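Local coordinates for CYTH domain-containing protein (Pyrococcus horikoshii, PDB 2EEN) that is of unknown function but, as a CYTH-domain protein, probably binds a triphosphorylated compound and divalent metal ions inside a tunnel of antiparallel strands, at residues F24-H30 and V108-Y114; T45-I51 and L64-K70; K70-K76 and E166-Y170; G119-T123 and I134-L139. All coordinates share one frame; numbering follows the deposited sequence.

Interaction 1: F24-H30 and V108-Y114; sequences FMRKEIH and VKTREKY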
# COMPACT_ATOMS: atom_id res chain seq x y z
N PHE A 24 -5.19 -8.08 31.39
CA PHE A 24 -4.25 -8.42 30.33
C PHE A 24 -5.07 -8.81 29.11
O PHE A 24 -6.04 -9.56 29.22
CB PHE A 24 -3.37 -9.60 30.76
CG PHE A 24 -2.50 -10.16 29.66
CD1 PHE A 24 -1.51 -9.37 29.06
CD2 PHE A 24 -2.66 -11.47 29.23
CE1 PHE A 24 -0.71 -9.89 28.05
CE2 PHE A 24 -1.86 -11.99 28.21
CZ PHE A 24 -0.88 -11.20 27.62
N MET A 25 -4.69 -8.27 27.96
CA MET A 25 -5.39 -8.58 26.73
C MET A 25 -4.59 -9.64 25.99
O MET A 25 -5.03 -10.78 25.87
CB MET A 25 -5.54 -7.30 25.90
CG MET A 25 -6.33 -6.24 26.64
SD MET A 25 -6.46 -4.68 25.76
CE MET A 25 -7.58 -5.14 24.44
N ARG A 26 -3.40 -9.27 25.51
CA ARG A 26 -2.56 -10.24 24.82
C ARG A 26 -1.15 -9.70 24.63
O ARG A 26 -0.91 -8.51 24.76
CB ARG A 26 -3.17 -10.59 23.46
CG ARG A 26 -3.02 -9.51 22.40
CD ARG A 26 -3.74 -9.92 21.13
NE ARG A 26 -3.50 -8.98 20.04
CZ ARG A 26 -4.18 -8.97 18.90
NH1 ARG A 26 -5.15 -9.86 18.70
NH2 ARG A 26 -3.89 -8.08 17.96
N LYS A 27 -0.22 -10.61 24.33
CA LYS A 27 1.16 -10.23 24.10
C LYS A 27 1.44 -10.38 22.62
O LYS A 27 1.01 -11.33 21.98
CB LYS A 27 2.11 -11.14 24.89
CG LYS A 27 3.58 -10.82 24.67
CD LYS A 27 4.46 -11.63 25.60
CE LYS A 27 5.93 -11.27 25.44
NZ LYS A 27 6.78 -12.09 26.34
N GLU A 28 2.19 -9.43 22.07
CA GLU A 28 2.50 -9.46 20.65
C GLU A 28 3.99 -9.24 20.44
O GLU A 28 4.66 -8.59 21.24
CB GLU A 28 1.74 -8.35 19.91
CG GLU A 28 0.23 -8.30 20.18
CD GLU A 28 -0.45 -7.12 19.50
OE1 GLU A 28 0.24 -6.13 19.16
OE2 GLU A 28 -1.69 -7.15 19.33
N ILE A 29 4.51 -9.82 19.36
CA ILE A 29 5.89 -9.59 18.99
C ILE A 29 5.74 -8.70 17.76
O ILE A 29 4.91 -8.97 16.89
CB ILE A 29 6.61 -10.89 18.59
CG1 ILE A 29 6.91 -11.71 19.84
CG2 ILE A 29 7.91 -10.56 17.84
CD1 ILE A 29 7.42 -13.11 19.56
N HIS A 30 6.51 -7.62 17.71
CA HIS A 30 6.47 -6.70 16.59
C HIS A 30 7.83 -6.61 15.94
O HIS A 30 8.85 -6.46 16.62
CB HIS A 30 6.09 -5.28 17.02
CG HIS A 30 4.65 -5.11 17.38
ND1 HIS A 30 4.11 -3.89 17.70
CD2 HIS A 30 3.63 -6.01 17.46
CE1 HIS A 30 2.82 -4.03 17.96
NE2 HIS A 30 2.51 -5.31 17.83
N VAL A 108 12.51 -4.12 16.55
CA VAL A 108 11.90 -5.34 17.07
C VAL A 108 11.56 -5.18 18.53
O VAL A 108 12.36 -4.67 19.31
CB VAL A 108 12.85 -6.54 16.93
CG1 VAL A 108 12.19 -7.80 17.45
CG2 VAL A 108 13.25 -6.70 15.47
N LYS A 109 10.37 -5.63 18.92
CA LYS A 109 9.97 -5.52 20.31
C LYS A 109 8.86 -6.50 20.65
O LYS A 109 8.27 -7.13 19.77
CB LYS A 109 9.46 -4.11 20.60
CG LYS A 109 8.15 -3.79 19.87
CD LYS A 109 7.58 -2.43 20.29
CE LYS A 109 6.24 -2.15 19.62
NZ LYS A 109 6.37 -1.95 18.14
N THR A 110 8.60 -6.64 21.95
CA THR A 110 7.50 -7.46 22.40
C THR A 110 6.57 -6.42 23.01
O THR A 110 7.04 -5.39 23.51
CB THR A 110 7.90 -8.52 23.45
OG1 THR A 110 8.47 -7.89 24.60
CG2 THR A 110 8.90 -9.48 22.84
N ARG A 111 5.27 -6.66 22.94
CA ARG A 111 4.31 -5.71 23.46
C ARG A 111 3.19 -6.45 24.17
O ARG A 111 2.52 -7.29 23.58
CB ARG A 111 3.78 -4.85 22.32
CG ARG A 111 2.52 -4.04 22.64
CD ARG A 111 2.22 -3.01 21.56
NE ARG A 111 3.15 -1.88 21.62
CZ ARG A 111 3.20 -0.89 20.73
NH1 ARG A 111 2.37 -0.88 19.69
NH2 ARG A 111 4.08 0.10 20.89
N GLU A 112 3.02 -6.15 25.45
CA GLU A 112 1.96 -6.78 26.23
C GLU A 112 0.89 -5.70 26.33
O GLU A 112 1.16 -4.61 26.84
CB GLU A 112 2.43 -7.16 27.63
CG GLU A 112 3.29 -8.42 27.68
CD GLU A 112 3.80 -8.71 29.08
OE1 GLU A 112 3.06 -8.46 30.06
OE2 GLU A 112 4.95 -9.20 29.21
N LYS A 113 -0.31 -6.00 25.83
CA LYS A 113 -1.41 -5.03 25.84
C LYS A 113 -2.33 -5.24 27.03
O LYS A 113 -2.68 -6.37 27.37
CB LYS A 113 -2.23 -5.15 24.56
CG LYS A 113 -1.50 -4.76 23.29
CD LYS A 113 -2.48 -4.82 22.11
CE LYS A 113 -1.83 -4.41 20.80
NZ LYS A 113 -2.81 -4.50 19.69
N TYR A 114 -2.73 -4.13 27.64
CA TYR A 114 -3.61 -4.14 28.80
C TYR A 114 -4.79 -3.20 28.61
O TYR A 114 -4.65 -2.10 28.08
CB TYR A 114 -2.84 -3.73 30.05
CG TYR A 114 -1.83 -4.76 30.46
CD1 TYR A 114 -0.59 -4.83 29.82
CD2 TYR A 114 -2.15 -5.73 31.41
CE1 TYR A 114 0.30 -5.85 30.12
CE2 TYR A 114 -1.26 -6.76 31.71
CZ TYR A 114 -0.04 -6.81 31.05
OH TYR A 114 0.83 -7.85 31.31
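Phe24 and Tyr114 meet with their ring planes 54° apart: Phe24 CD1 lies over one face of the tyrosine ring, 3.6 Å from Tyr114 CZ, while CB of Glu112 sits at the edge of the phenylalanine. On the other side of the sheet, Lys109 NZ lies close to the plane of the His30 ring and donates to ND1 at 3.0 Å, its chain bent at the last torsion (chi4 -68°) to bring the ammonium to that edge. The other ring nitrogen, His30 NE2, donates to Glu28 OE1 at 2.8 Å, so two bonds fix the rotation of the imidazole. The buried Glu28 OE2 takes three donors: Arg26 NE and NH2 side-on, and Lys113 NZ at 2.9 Å, on the syn side but 32° out of the carboxylate plane. This salt-bridge network ties the two strands together through their side chains. Near the Phe24 end, Met25 and Arg26 both face Lys113 in a classic beta bulge, with Met25 N bonded to Lys113 O and Lys113 N to Arg26 O. The charged face is consistent with the lining of a CYTH tunnel. Strand 48-56 flanks one side of the pair and strand 120-127 the other, where Arg111 forms a salt bridge with Asp125; helix 12-19 packs against Tyr114.

Interaction 2: T45-I51 and L64-K70; sequences TDEALRI and LTYKGPK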
# COMPACT_ATOMS: atom_id res chain seq x y z
N THR A 45 10.69 16.03 7.59
CA THR A 45 9.27 16.31 7.47
C THR A 45 8.45 15.64 8.58
O THR A 45 7.23 15.83 8.67
CB THR A 45 8.73 15.86 6.11
OG1 THR A 45 8.96 14.45 5.97
CG2 THR A 45 9.44 16.60 4.99
N ASP A 46 9.14 14.86 9.41
CA ASP A 46 8.54 14.15 10.53
C ASP A 46 7.47 13.16 10.09
O ASP A 46 6.42 13.03 10.72
CB ASP A 46 7.97 15.14 11.55
CG ASP A 46 7.63 14.49 12.87
OD1 ASP A 46 8.27 13.48 13.23
OD2 ASP A 46 6.73 15.01 13.57
N GLU A 47 7.75 12.47 9.01
CA GLU A 47 6.83 11.47 8.49
C GLU A 47 7.46 10.10 8.68
O GLU A 47 8.64 9.99 8.99
CB GLU A 47 6.59 11.69 7.01
CG GLU A 47 5.85 12.95 6.68
CD GLU A 47 5.85 13.19 5.19
OE1 GLU A 47 6.86 13.73 4.68
OE2 GLU A 47 4.86 12.83 4.54
N ALA A 48 6.67 9.05 8.50
CA ALA A 48 7.19 7.69 8.62
C ALA A 48 6.36 6.74 7.78
O ALA A 48 5.17 6.96 7.54
CB ALA A 48 7.17 7.24 10.08
N LEU A 49 7.00 5.69 7.29
CA LEU A 49 6.32 4.66 6.52
C LEU A 49 6.91 3.38 7.05
O LEU A 49 8.13 3.21 7.09
CB LEU A 49 6.60 4.80 5.03
CG LEU A 49 5.84 3.74 4.22
CD1 LEU A 49 4.32 3.98 4.33
CD2 LEU A 49 6.28 3.81 2.77
N ARG A 50 6.05 2.47 7.47
CA ARG A 50 6.53 1.24 8.07
C ARG A 50 5.71 0.01 7.73
O ARG A 50 4.52 0.10 7.44
CB ARG A 50 6.53 1.44 9.59
CG ARG A 50 6.35 0.21 10.46
CD ARG A 50 5.94 0.63 11.89
NE ARG A 50 4.49 0.66 12.08
CZ ARG A 50 3.87 1.36 13.03
NH1 ARG A 50 4.58 2.11 13.87
NH2 ARG A 50 2.55 1.31 13.15
N ILE A 51 6.39 -1.13 7.70
CA ILE A 51 5.68 -2.38 7.51
C ILE A 51 5.91 -3.08 8.83
O ILE A 51 7.05 -3.26 9.27
CB ILE A 51 6.23 -3.25 6.38
CG1 ILE A 51 5.74 -2.69 5.04
CG2 ILE A 51 5.75 -4.69 6.55
CD1 ILE A 51 6.30 -3.39 3.83
N LEU A 64 0.85 -2.00 6.82
CA LEU A 64 1.63 -0.97 6.16
C LEU A 64 1.03 0.31 6.74
O LEU A 64 -0.17 0.55 6.63
CB LEU A 64 1.42 -1.00 4.64
CG LEU A 64 2.01 0.18 3.87
CD1 LEU A 64 3.51 0.26 4.08
CD2 LEU A 64 1.70 0.00 2.39
N THR A 65 1.87 1.12 7.37
CA THR A 65 1.39 2.32 8.02
C THR A 65 2.18 3.56 7.67
O THR A 65 3.41 3.55 7.66
CB THR A 65 1.42 2.15 9.55
OG1 THR A 65 0.69 0.98 9.91
CG2 THR A 65 0.82 3.37 10.24
N TYR A 66 1.44 4.63 7.36
CA TYR A 66 2.04 5.92 7.08
C TYR A 66 1.69 6.77 8.29
O TYR A 66 0.55 6.72 8.77
CB TYR A 66 1.43 6.60 5.86
CG TYR A 66 1.76 8.08 5.76
CD1 TYR A 66 2.99 8.51 5.26
CD2 TYR A 66 0.86 9.05 6.21
CE1 TYR A 66 3.32 9.87 5.21
CE2 TYR A 66 1.17 10.40 6.17
CZ TYR A 66 2.40 10.80 5.67
OH TYR A 66 2.71 12.14 5.61
N LYS A 67 2.66 7.52 8.78
CA LYS A 67 2.39 8.42 9.89
C LYS A 67 2.76 9.84 9.47
O LYS A 67 3.83 10.08 8.91
CB LYS A 67 3.18 8.01 11.12
CG LYS A 67 2.66 6.72 11.74
CD LYS A 67 2.90 6.69 13.23
CE LYS A 67 2.36 5.40 13.83
NZ LYS A 67 2.43 5.44 15.32
N GLY A 68 1.85 10.77 9.76
CA GLY A 68 2.08 12.16 9.42
C GLY A 68 2.86 12.83 10.53
O GLY A 68 3.22 12.19 11.51
N PRO A 69 3.14 14.13 10.38
CA PRO A 69 3.89 14.90 11.38
C PRO A 69 3.14 14.97 12.70
O PRO A 69 1.91 14.91 12.73
CB PRO A 69 4.00 16.29 10.74
CG PRO A 69 3.86 16.02 9.26
CD PRO A 69 2.78 14.97 9.23
N LYS A 70 3.89 15.08 13.80
CA LYS A 70 3.26 15.21 15.11
C LYS A 70 2.52 16.54 15.08
O LYS A 70 3.03 17.54 14.57
CB LYS A 70 4.31 15.21 16.22
CG LYS A 70 4.98 13.86 16.46
CD LYS A 70 5.97 13.91 17.62
CE LYS A 70 7.14 14.83 17.33
NZ LYS A 70 7.89 14.41 16.11
O HOH W 1 2.54 -0.81 10.29
O HOH W 2 2.56 2.81 16.02
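Asp46 carries its CG opposite the backbone N (chi1 -166°), which places the carboxylate beside Lys70, and the lysine curls back to it through two successive bends (chi3 -65°, chi4 -59°). The pair closes the open end of the beta hairpin formed by strands 48-56 and 59-70. Lys70 N and NZ each donate to Asp46 OD2 at 2.9 Å, the second as a salt bridge, from opposite faces of the carboxylate plane, while OD1 has a salt bridge to Arg78. With an alanine here, Lys70 would probably lose both the acceptor of its backbone N-H and its charge mate, leaving the ammonium free to turn. Next along, Tyr66 OH donates to Glu47 OE2, the carboxylate standing nearly perpendicular to the ring and meeting it at the edge. Backbone bonds join Ala48 with Lys67 and Arg50 with Thr65. On the Leu49 face, Leu49 CD1 and Ile51 CG1 both rest on Leu64 CD1, and Leu95 of the second subunit packs against Leu49, Leu64 and Tyr66. On the other face Arg50 also bonds to Tyr34, and Thr65 to Glu82. There one water links Arg50 NE to Thr65 OG1, and another accepts from Arg50 NH1 at 3.0 Å and from Lys67 NZ at 2.7 Å.

Interaction 3: K70-K76 and E166-Y170; sequences KIDEKSK and ERRSY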
# COMPACT_ATOMS: atom_id res chain seq x y z
N LYS A 70 3.89 15.08 13.80
CA LYS A 70 3.26 15.21 15.11
C LYS A 70 2.52 16.54 15.08
O LYS A 70 3.03 17.54 14.57
CB LYS A 70 4.31 15.21 16.22
CG LYS A 70 4.98 13.86 16.46
CD LYS A 70 5.97 13.91 17.62
CE LYS A 70 7.14 14.83 17.33
NZ LYS A 70 7.89 14.41 16.11
N ILE A 71 1.30 16.56 15.62
CA ILE A 71 0.52 17.79 15.63
C ILE A 71 0.35 18.34 17.04
O ILE A 71 -0.25 19.40 17.23
CB ILE A 71 -0.87 17.58 15.01
CG1 ILE A 71 -1.62 16.50 15.79
CG2 ILE A 71 -0.73 17.20 13.55
CD1 ILE A 71 -3.05 16.32 15.34
N ASP A 72 0.89 17.62 18.01
CA ASP A 72 0.78 18.02 19.41
C ASP A 72 2.15 18.09 20.08
O ASP A 72 2.97 17.18 19.93
CB ASP A 72 -0.13 17.02 20.15
CG ASP A 72 -0.31 17.37 21.61
OD1 ASP A 72 -0.75 18.50 21.91
OD2 ASP A 72 -0.02 16.50 22.46
N GLU A 73 2.40 19.16 20.83
CA GLU A 73 3.68 19.34 21.50
C GLU A 73 3.81 18.46 22.74
O GLU A 73 4.92 18.16 23.18
CB GLU A 73 3.85 20.81 21.92
CG GLU A 73 3.05 21.80 21.09
CD GLU A 73 1.55 21.68 21.31
OE1 GLU A 73 1.10 21.90 22.46
OE2 GLU A 73 0.83 21.37 20.34
N LYS A 74 2.67 18.06 23.30
CA LYS A 74 2.66 17.24 24.51
C LYS A 74 2.51 15.74 24.28
O LYS A 74 2.46 14.98 25.25
CB LYS A 74 1.54 17.70 25.44
CG LYS A 74 1.86 18.95 26.26
CD LYS A 74 1.84 20.21 25.42
CE LYS A 74 1.87 21.44 26.31
NZ LYS A 74 3.00 21.39 27.29
N SER A 75 2.45 15.31 23.03
CA SER A 75 2.30 13.88 22.77
C SER A 75 2.87 13.48 21.40
O SER A 75 3.43 14.27 20.67
CB SER A 75 0.81 13.53 22.84
OG SER A 75 0.15 14.05 21.69
N LYS A 76 2.75 12.17 21.11
CA LYS A 76 3.23 11.66 19.83
C LYS A 76 2.08 11.53 18.82
O LYS A 76 2.19 10.87 17.80
CB LYS A 76 3.84 10.28 20.07
CG LYS A 76 5.00 10.30 21.07
CD LYS A 76 5.44 8.89 21.47
CE LYS A 76 5.72 8.00 20.25
NZ LYS A 76 6.09 6.66 20.71
N GLU A 166 8.49 10.37 26.54
CA GLU A 166 9.30 10.44 25.32
C GLU A 166 8.42 10.58 24.06
O GLU A 166 7.60 9.73 23.74
CB GLU A 166 10.14 9.16 25.22
CG GLU A 166 11.00 9.13 23.96
CD GLU A 166 12.07 10.19 24.05
OE1 GLU A 166 12.98 10.05 24.84
OE2 GLU A 166 12.00 11.16 23.30
N ARG A 167 8.61 11.72 23.36
CA ARG A 167 7.86 11.92 22.11
C ARG A 167 8.61 11.34 20.92
O ARG A 167 8.10 11.23 19.81
CB ARG A 167 7.71 13.43 21.90
CG ARG A 167 6.61 14.07 22.74
CD ARG A 167 6.39 15.54 22.36
NE ARG A 167 5.98 15.63 20.96
CZ ARG A 167 6.03 16.83 20.33
NH1 ARG A 167 6.45 17.91 20.96
NH2 ARG A 167 5.63 16.91 19.06
N ARG A 168 9.91 11.03 21.13
CA ARG A 168 10.67 10.43 20.05
C ARG A 168 10.28 8.97 19.87
O ARG A 168 10.09 8.23 20.83
CB ARG A 168 12.16 10.51 20.39
CG ARG A 168 12.78 11.88 20.16
CD ARG A 168 14.24 11.94 20.64
NE ARG A 168 14.30 11.52 22.04
CZ ARG A 168 15.50 11.44 22.66
NH1 ARG A 168 16.62 11.74 22.02
NH2 ARG A 168 15.54 11.06 23.94
N SER A 169 10.15 8.58 18.61
CA SER A 169 9.79 7.23 18.25
C SER A 169 10.95 6.30 18.54
O SER A 169 12.10 6.75 18.68
CB SER A 169 9.47 7.16 16.77
OG SER A 169 10.60 7.55 16.00
N TYR A 170 10.66 5.01 18.63
CA TYR A 170 11.73 4.05 18.86
C TYR A 170 12.72 4.16 17.72
O TYR A 170 13.93 4.04 17.93
CB TYR A 170 11.17 2.63 18.92
CG TYR A 170 10.26 2.39 20.10
CD1 TYR A 170 10.63 2.77 21.38
CD2 TYR A 170 9.02 1.76 19.93
CE1 TYR A 170 9.81 2.54 22.47
CE2 TYR A 170 8.19 1.52 21.01
CZ TYR A 170 8.58 1.91 22.28
OH TYR A 170 7.75 1.68 23.34
O HOH W 3 7.21 4.88 18.86
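The loop that joins strands 59-70 and 78-85 wraps its backbone round the side chain of Arg167, which projects from the connection leading into helix 170-176. A bend at chi3 (61°) turns the guanidinium in among carbonyl oxygens of the loop: Glu73 O lies 2.7 Å from Arg167 NH1, and Ser75 O 2.9 Å from Arg167 NE. Asp72 O sits over one face of the group, where its angle to NH2 is too poor for a hydrogen bond. Lys70 approaches with its aliphatic part, CB in the guanidinium plane at the edge and CE 3.1 Å from Arg167 NH2, its ammonium being engaged by Asp46. A leucine in place of Arg167 would leave these carbonyls without their positive neighbour and is likely to let the turn shift. The turn has its own brace, Ser75 OG donating to Asp72 OD2 at 2.6 Å. Lys76 lies alongside the other backbone, its CG 3.4 Å from Arg167 CA and its CD 3.2 Å from Glu166 O. Its NZ donates to a water that is only weakly bonded to Tyr170 N. Beyond Arg167, Arg168 clasps Glu166 side-on and also reaches Glu176. Ser169 is the N-cap of helix 170-176, while strand 3-9 borders both loops, through backbone bonds from Lys76 to Glu5 and from Glu166 to Lys7, and helix 146-160 packs on Asp72 and Ser75.

Interaction 4: G119-T123 and I134-L139; sequences GVTIT and IEIETL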
# COMPACT_ATOMS: atom_id res chain seq x y z
N GLY A 119 -11.83 2.10 25.28
CA GLY A 119 -11.07 2.82 24.28
C GLY A 119 -9.69 3.26 24.71
O GLY A 119 -9.03 4.00 23.97
N VAL A 120 -9.23 2.83 25.88
CA VAL A 120 -7.90 3.20 26.35
C VAL A 120 -7.10 1.94 26.64
O VAL A 120 -7.52 1.08 27.42
CB VAL A 120 -7.95 4.04 27.63
CG1 VAL A 120 -6.54 4.46 28.02
CG2 VAL A 120 -8.83 5.28 27.40
N THR A 121 -5.93 1.84 26.00
CA THR A 121 -5.08 0.68 26.15
C THR A 121 -3.65 1.06 26.52
O THR A 121 -3.13 2.08 26.08
CB THR A 121 -5.03 -0.13 24.83
OG1 THR A 121 -6.37 -0.47 24.44
CG2 THR A 121 -4.23 -1.41 25.01
N ILE A 122 -3.02 0.23 27.34
CA ILE A 122 -1.64 0.43 27.75
C ILE A 122 -0.81 -0.72 27.21
O ILE A 122 -1.26 -1.86 27.20
CB ILE A 122 -1.51 0.45 29.29
CG1 ILE A 122 -1.71 1.87 29.80
CG2 ILE A 122 -0.14 -0.10 29.72
CD1 ILE A 122 -1.79 1.94 31.30
N THR A 123 0.40 -0.42 26.76
CA THR A 123 1.26 -1.50 26.29
C THR A 123 2.59 -1.46 27.00
O THR A 123 3.15 -0.39 27.25
CB THR A 123 1.49 -1.41 24.77
OG1 THR A 123 2.14 -0.17 24.44
CG2 THR A 123 0.16 -1.49 24.04
N ILE A 134 6.59 2.12 28.16
CA ILE A 134 5.17 1.92 28.37
C ILE A 134 4.46 2.95 27.52
O ILE A 134 4.82 4.13 27.49
CB ILE A 134 4.77 2.08 29.85
CG1 ILE A 134 3.26 1.85 29.99
CG2 ILE A 134 5.17 3.46 30.37
CD1 ILE A 134 2.78 1.71 31.41
N GLU A 135 3.47 2.49 26.77
CA GLU A 135 2.71 3.39 25.92
C GLU A 135 1.25 3.31 26.33
O GLU A 135 0.82 2.32 26.92
CB GLU A 135 2.86 3.00 24.45
CG GLU A 135 4.20 3.40 23.84
CD GLU A 135 4.27 3.18 22.34
OE1 GLU A 135 3.22 3.26 21.67
OE2 GLU A 135 5.38 2.96 21.81
N ILE A 136 0.53 4.38 26.04
CA ILE A 136 -0.90 4.43 26.32
C ILE A 136 -1.53 5.17 25.15
O ILE A 136 -0.96 6.12 24.60
CB ILE A 136 -1.20 5.14 27.66
CG1 ILE A 136 -2.69 4.97 27.99
CG2 ILE A 136 -0.81 6.62 27.59
CD1 ILE A 136 -3.03 5.30 29.44
N GLU A 137 -2.71 4.72 24.74
CA GLU A 137 -3.39 5.34 23.62
C GLU A 137 -4.90 5.30 23.73
O GLU A 137 -5.47 4.44 24.41
CB GLU A 137 -3.00 4.64 22.32
CG GLU A 137 -3.24 3.14 22.38
CD GLU A 137 -3.45 2.53 21.01
OE1 GLU A 137 -4.58 2.66 20.47
OE2 GLU A 137 -2.51 1.92 20.47
N THR A 138 -5.54 6.24 23.05
CA THR A 138 -6.98 6.33 23.00
C THR A 138 -7.33 7.16 21.77
O THR A 138 -6.54 8.00 21.34
CB THR A 138 -7.56 7.02 24.25
OG1 THR A 138 -9.00 6.91 24.22
CG2 THR A 138 -7.17 8.50 24.28
N LEU A 139 -8.50 6.91 21.20
CA LEU A 139 -8.93 7.63 20.01
C LEU A 139 -9.82 8.82 20.36
O LEU A 139 -10.58 8.78 21.32
CB LEU A 139 -9.69 6.69 19.07
CG LEU A 139 -8.90 5.49 18.53
CD1 LEU A 139 -9.79 4.66 17.62
CD2 LEU A 139 -7.67 5.98 17.78
O HOH W 4 -9.78 4.43 21.50
O HOH W 5 -6.87 1.71 22.69
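Backbone hydrogen bonds hold Thr121 to Glu137 and Thr123 to Glu135, two hydrogen-bonded pairs of the antiparallel hairpin made by strands 120-127 and 131-139. Beyond them, where the strands begin to part, side chain and solvent take over. Thr138 has its OG1 swung away from its own backbone N (chi1 -172°) and donates to Gly119 O at 2.9 Å, from well above the carbonyl plane (56° out of it). A water carries the pairing one step further, donating to Gly119 O at 2.6 Å and accepting from Leu139 N at 2.8 Å. Apolar contacts occupy the face of Val120, Ile122 and Ile136. There the tip of Ile136 serves two neighbours, its CD1 lying 3.7 Å from Ile122 CG1 and 3.9 Å from Val120 CG1. Ile122 also offers its short branch, CG2, to Ile134 CD1 at 3.8 Å; helices 146-160 and 12-19 cover these isoleucines. Polar groups make up the opposite face. Thr123 OG1 abuts Glu135 CB at 3.3 Å, and beyond that the glutamate leads away from the hairpin partner. Its carboxylate makes long, weak ion pairs with Arg111 and Lys76 and lies near the acids Glu5 and Asp125, while Glu137 lies near Glu3. Glu3, Glu5 and Lys7 of adjoining strand 3-9 fit the CYTH family's ExExK signature; beside them, a hairpin apolar beneath the helices and carboxylate-rich on its other side is consistent with a tunnel wall suited to metal ions.

Three of the four contacts belong to one antiparallel sheet, while interaction 3 ties the loop between strands 59-70 and 78-85 to the connection before helix 170-176. Interactions 1 and 4 are close, their centres 12 Å apart, and share a strand boundary: Tyr114 N probably bonds to Ile122 O, and Arg111 NH2 makes a long, weak ion pair with Glu135. Interaction 3 reaches this polar side too, Tyr170 OH lying 3.1 Å from Glu135 OE2 and its ring packing on Lys109. Interactions 2 and 3 overlap at Lys70. Interactions 1 and 2 lie on opposite sides of the chain's centre, about 21 Å between centres, joined through neighbouring strands 23-36 and 48-56. The charged groups gathered from several contacts probably line the tunnel expected of this family.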